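Local coordinates for Hut operon positive regulatory protein (PDB 4H4L), which binds regulatory sequences in mRNA when histidine is present, suppressing transcription termination and switching on the hut operon for histidine utilisation, at the interface of chains A and B and the interface of chains A and C. Residues are numbered along the deposited sequence; one frame, centred on the assembly and turned at random. Chains: chain A/B/C, Hut operon positive regulatory protein.

Contact 1: the interface of chains A and B. Residues chain A 69, 73, 77; chain B 129-130, 136-138.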
loop_
_atom_site.group_PDB
_atom_site.type_symbol
_atom_site.label_atom_id
_atom_site.label_comp_id
_atom_site.label_asym_id
_atom_site.label_seq_id
_atom_site.Cartn_x
_atom_site.Cartn_y
_atom_site.Cartn_z
ATOM N N TYR A 69 4.887 -23.951 -14.245
ATOM C CA TYR A 69 4.722 -22.696 -13.524
ATOM C C TYR A 69 3.780 -21.716 -14.235
ATOM O O TYR A 69 2.863 -21.147 -13.641
ATOM C CB TYR A 69 6.091 -22.051 -13.330
ATOM C CG TYR A 69 6.118 -20.898 -12.346
ATOM C CD1 TYR A 69 5.346 -20.929 -11.178
ATOM C CD2 TYR A 69 6.940 -19.792 -12.559
ATOM C CE1 TYR A 69 5.380 -19.888 -10.270
ATOM C CE2 TYR A 69 6.978 -18.746 -11.648
ATOM C CZ TYR A 69 6.192 -18.810 -10.515
ATOM O OH TYR A 69 6.203 -17.803 -9.605
ATOM N N HIS A 73 1.428 -19.081 -12.207
ATOM C CA HIS A 73 1.786 -17.673 -12.057
ATOM C C HIS A 73 0.668 -16.725 -12.454
ATOM O O HIS A 73 0.485 -15.687 -11.826
ATOM C CB HIS A 73 3.036 -17.367 -12.836
ATOM C CG HIS A 73 3.583 -16.002 -12.571
ATOM N ND1 HIS A 73 3.174 -14.924 -13.248
ATOM C CD2 HIS A 73 4.557 -15.565 -11.686
ATOM C CE1 HIS A 73 3.841 -13.844 -12.814
ATOM N NE2 HIS A 73 4.688 -14.238 -11.857
ATOM N N HIS A 77 -1.358 -14.557 -9.603
ATOM C CA HIS A 77 -1.514 -13.138 -9.716
ATOM C C HIS A 77 -2.910 -12.663 -9.900
ATOM O O HIS A 77 -3.249 -11.590 -9.389
ATOM C CB HIS A 77 -0.588 -12.589 -10.771
ATOM C CG HIS A 77 0.832 -12.500 -10.300
ATOM N ND1 HIS A 77 1.265 -11.511 -9.516
ATOM C CD2 HIS A 77 1.912 -13.339 -10.500
ATOM C CE1 HIS A 77 2.555 -11.698 -9.227
ATOM N NE2 HIS A 77 2.960 -12.810 -9.841
ATOM N N ILE B 129 11.462 -16.174 -5.679
ATOM C CA ILE B 129 10.228 -16.080 -4.926
ATOM C C ILE B 129 9.226 -16.900 -5.692
ATOM O O ILE B 129 9.201 -16.859 -6.924
ATOM C CB ILE B 129 9.759 -14.612 -4.695
ATOM C CG1 ILE B 129 8.561 -14.564 -3.729
ATOM C CG2 ILE B 129 9.466 -13.870 -6.014
ATOM C CD1 ILE B 129 8.045 -13.172 -3.518
ATOM N N GLY B 130 8.429 -17.683 -4.974
ATOM C CA GLY B 130 7.444 -18.497 -5.627
ATOM C C GLY B 130 6.614 -19.229 -4.625
ATOM O O GLY B 130 6.681 -18.943 -3.409
ATOM N N LEU B 136 8.518 -23.795 -8.672
ATOM C CA LEU B 136 7.463 -22.929 -9.132
ATOM C C LEU B 136 7.764 -21.517 -8.629
ATOM O O LEU B 136 7.239 -21.108 -7.599
ATOM C CB LEU B 136 6.105 -23.436 -8.620
ATOM C CG LEU B 136 5.674 -24.871 -8.938
ATOM C CD1 LEU B 136 4.169 -24.956 -8.983
ATOM C CD2 LEU B 136 6.249 -25.335 -10.267
ATOM N N GLU B 137 8.613 -20.786 -9.364
ATOM C CA GLU B 137 9.177 -19.513 -8.889
ATOM C C GLU B 137 9.791 -18.681 -10.016
ATOM O O GLU B 137 10.132 -19.210 -11.080
ATOM C CB GLU B 137 10.241 -19.782 -7.816
ATOM C CG GLU B 137 11.508 -20.412 -8.363
ATOM C CD GLU B 137 12.115 -21.434 -7.423
ATOM O OE1 GLU B 137 11.351 -22.158 -6.760
ATOM O OE2 GLU B 137 13.360 -21.528 -7.352
ATOM N N HIS B 138 9.899 -17.372 -9.789
ATOM C CA HIS B 138 10.769 -16.520 -10.593
ATOM C C HIS B 138 11.753 -15.861 -9.688
ATOM O O HIS B 138 11.664 -15.985 -8.437
ATOM C CB HIS B 138 10.018 -15.497 -11.464
ATOM C CG HIS B 138 8.988 -14.652 -10.721
ATOM N ND1 HIS B 138 9.330 -13.705 -9.810
ATOM C CD2 HIS B 138 7.644 -14.586 -10.825
ATOM C CE1 HIS B 138 8.196 -13.123 -9.334
ATOM N NE2 HIS B 138 7.144 -13.675 -9.954
#
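The polar atom most closely approached across the interface is A:His73 NE2, an imidazole nitrogen of a zinc-site histidine and probably the one that faces the metal. Two atoms of one ring touch it, CD2 and NE2 of B:His138, each 3.2 Å from A:His73 NE2; neither contact counts as a bond, so any firm grip probably comes from the zinc. The contact thus brings zinc and L-histidine pocket residues of chain A (A:Tyr69, A:His73, A:His77) up to histidine-pocket residues of chain B (B:Ile129, B:Gly130, B:His138). The two imidazoles meet edge-to-face with planes 65° apart. B:His138 reaches over with CG in the crowded position between backbone N and carbonyl carbon (chi1 51°), whereas A:His73 extends from helix 70-87 with CG anti to its backbone N (chi1 -171°). A:His77 puts its CD2 over one face of the A:His73 ring, offset toward the rim, and A:Tyr69 OH comes to that ring's edge in plane.

The broader packing belongs to A:Tyr69, just before that helix. Its phenol ring lies flat against the B:Leu136–B:Glu137 peptide, with B:Glu137 N over the ring centre and 3.3 Å from A:Tyr69 CZ, and B:Leu136 C nearer the rim. The CB of A:His73 backs the opposite face. B:Leu136 supports the CD1 side with its CB, and at the far rim A:Tyr69 CE2 lies 3.2 Å from the carbonyl oxygen of B:Glu137.

Contact 2: the interface of chains A and C. Residues chain A 84-85, 88-89; chain C 84-85, 88-89, 143.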
loop_
_atom_site.group_PDB
_atom_site.type_symbol
_atom_site.label_atom_id
_atom_site.label_comp_id
_atom_site.label_asym_id
_atom_site.label_seq_id
_atom_site.Cartn_x
_atom_site.Cartn_y
_atom_site.Cartn_z
ATOM N N HIS A 84 -7.367 -7.853 -3.656
ATOM C CA HIS A 84 -7.301 -6.405 -3.426
ATOM C C HIS A 84 -8.681 -5.837 -3.232
ATOM O O HIS A 84 -8.863 -4.957 -2.409
ATOM C CB HIS A 84 -6.566 -5.646 -4.512
ATOM C CG HIS A 84 -5.099 -5.452 -4.238
ATOM N ND1 HIS A 84 -4.137 -6.210 -4.841
ATOM C CD2 HIS A 84 -4.425 -4.549 -3.398
ATOM C CE1 HIS A 84 -2.903 -5.812 -4.409
ATOM N NE2 HIS A 84 -3.079 -4.787 -3.533
ATOM N N GLY A 85 -9.659 -6.360 -3.976
ATOM C CA GLY A 85 -11.046 -5.976 -3.830
ATOM C C GLY A 85 -11.577 -6.366 -2.485
ATOM O O GLY A 85 -12.209 -5.574 -1.799
ATOM N N ARG A 88 -8.981 -4.352 0.523
ATOM C CA ARG A 88 -9.029 -2.879 0.506
ATOM C C ARG A 88 -7.869 -2.135 1.222
ATOM O O ARG A 88 -8.105 -1.337 2.131
ATOM C CB ARG A 88 -10.417 -2.371 0.977
ATOM C CG ARG A 88 -11.450 -2.468 -0.157
ATOM C CD ARG A 88 -12.823 -2.937 0.289
ATOM N NE ARG A 88 -12.720 -4.156 1.080
ATOM C CZ ARG A 88 -12.898 -4.203 2.400
ATOM N NH1 ARG A 88 -13.211 -3.087 3.042
ATOM N NH2 ARG A 88 -12.759 -5.353 3.068
ATOM N N GLY A 89 -6.628 -2.403 0.805
ATOM C CA GLY A 89 -5.479 -1.636 1.281
ATOM C C GLY A 89 -4.423 -2.435 1.992
ATOM O O GLY A 89 -3.237 -2.257 1.767
ATOM N N HIS C 84 -10.422 0.449 -4.571
ATOM C CA HIS C 84 -9.312 -0.502 -4.424
ATOM C C HIS C 84 -9.418 -1.660 -5.379
ATOM O O HIS C 84 -8.442 -2.053 -6.012
ATOM C CB HIS C 84 -9.189 -1.002 -2.989
ATOM C CG HIS C 84 -8.354 -0.114 -2.109
ATOM N ND1 HIS C 84 -8.882 0.624 -1.108
ATOM C CD2 HIS C 84 -6.991 0.154 -2.112
ATOM C CE1 HIS C 84 -7.901 1.331 -0.497
ATOM N NE2 HIS C 84 -6.748 1.037 -1.100
ATOM N N GLY C 85 -10.620 -2.224 -5.492
ATOM C CA GLY C 85 -10.876 -3.301 -6.449
ATOM C C GLY C 85 -10.550 -2.903 -7.879
ATOM O O GLY C 85 -10.013 -3.701 -8.634
ATOM N N ARG C 88 -6.493 -1.920 -7.609
ATOM C CA ARG C 88 -5.618 -3.080 -7.293
ATOM C C ARG C 88 -4.162 -2.750 -6.903
ATOM O O ARG C 88 -3.224 -3.366 -7.433
ATOM C CB ARG C 88 -5.610 -4.088 -8.458
ATOM C CG ARG C 88 -6.958 -4.751 -8.724
ATOM C CD ARG C 88 -7.149 -5.093 -10.201
ATOM N NE ARG C 88 -7.153 -3.924 -11.089
ATOM C CZ ARG C 88 -6.250 -3.666 -12.035
ATOM N NH1 ARG C 88 -5.246 -4.497 -12.275
ATOM N NH2 ARG C 88 -6.353 -2.559 -12.760
ATOM N N GLY C 89 -3.966 -1.798 -5.980
ATOM C CA GLY C 89 -2.625 -1.595 -5.379
ATOM C C GLY C 89 -2.192 -0.156 -5.150
ATOM O O GLY C 89 -1.842 0.236 -4.029
ATOM N N VAL C 143 -16.389 -2.933 -5.020
ATOM C CA VAL C 143 -17.515 -2.720 -4.126
ATOM C C VAL C 143 -17.032 -2.188 -2.800
ATOM O O VAL C 143 -16.139 -2.787 -2.213
ATOM C CB VAL C 143 -18.269 -4.038 -3.863
ATOM C CG1 VAL C 143 -19.404 -3.821 -2.878
ATOM C CG2 VAL C 143 -18.798 -4.626 -5.160
HETATM O O HOH W 1 -14.882 -5.230 -0.858
#
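At the centre of this two-fold helix-end interface of the HutP homohexamer, the two copies of helix 70-87 pass glycine to glycine: A:Gly85 CA meets C:Gly85 CA at 3.7 Å, and with no side chain on either residue the backbones come this close across the two-fold. Flanking the pair, each His84 lays one imidazole face over the backbone that follows the partner's helix. C:His84 (chi1 -87°) sets its ring centre above A:Arg88 C and A:Gly89 N, with its ND1 3.8 Å from A:Arg88 C. The twin, A:His84 (chi1 -92°), does nearly the same to chain C, with C:Arg88 C over its centre and C:Gly89 N nearer the rim: its CB and CG each approach C:Arg88 CA, while NE2 reaches C:Gly89 CA at 3.7 Å. An alanine in place of A:His84 would remove this imidazole and would probably loosen the packing against the C:Arg88–C:Gly89 turn.

Both Arg88 residues, which also belong to a histidine pocket, have a left-handed backbone conformation, A:Arg88 at phi 62°, which turns the chain off the helix end and presents its peptide flat to the histidine. The A:Arg88 side chain leaves at about a right angle to C:His84, its CG 3.9 Å from C:His84 CB, then bends at chi2 and chi3 back towards its own helix. There NE makes a weak hydrogen bond to A:Gly85 O, which lies in plane at the guanidinium edge. The same carbonyl opens the polar rim: a water sits 2.9 Å from A:Gly85 O and, on its other side, 3.1 Å from C:Val143 O.

The centres of the C-alpha atoms of contact 1 and contact 2 are about 22 Å apart, and in chain A helix 70-87 joins them: contact 1 uses its first half and the residue just before it, contact 2 its end and the turn beyond. Strand 137-147 also serves both, through its first residues in chain B and through C:Val143 in chain C. One helix therefore touches two different neighbours, a way of building up the homohexamer. Contact 1 is built from zinc- and histidine-site residues, and Arg88 of contact 2 also lines a histidine pocket, so ligand binding could plausibly be felt at both, although the structure alone does not show such coupling.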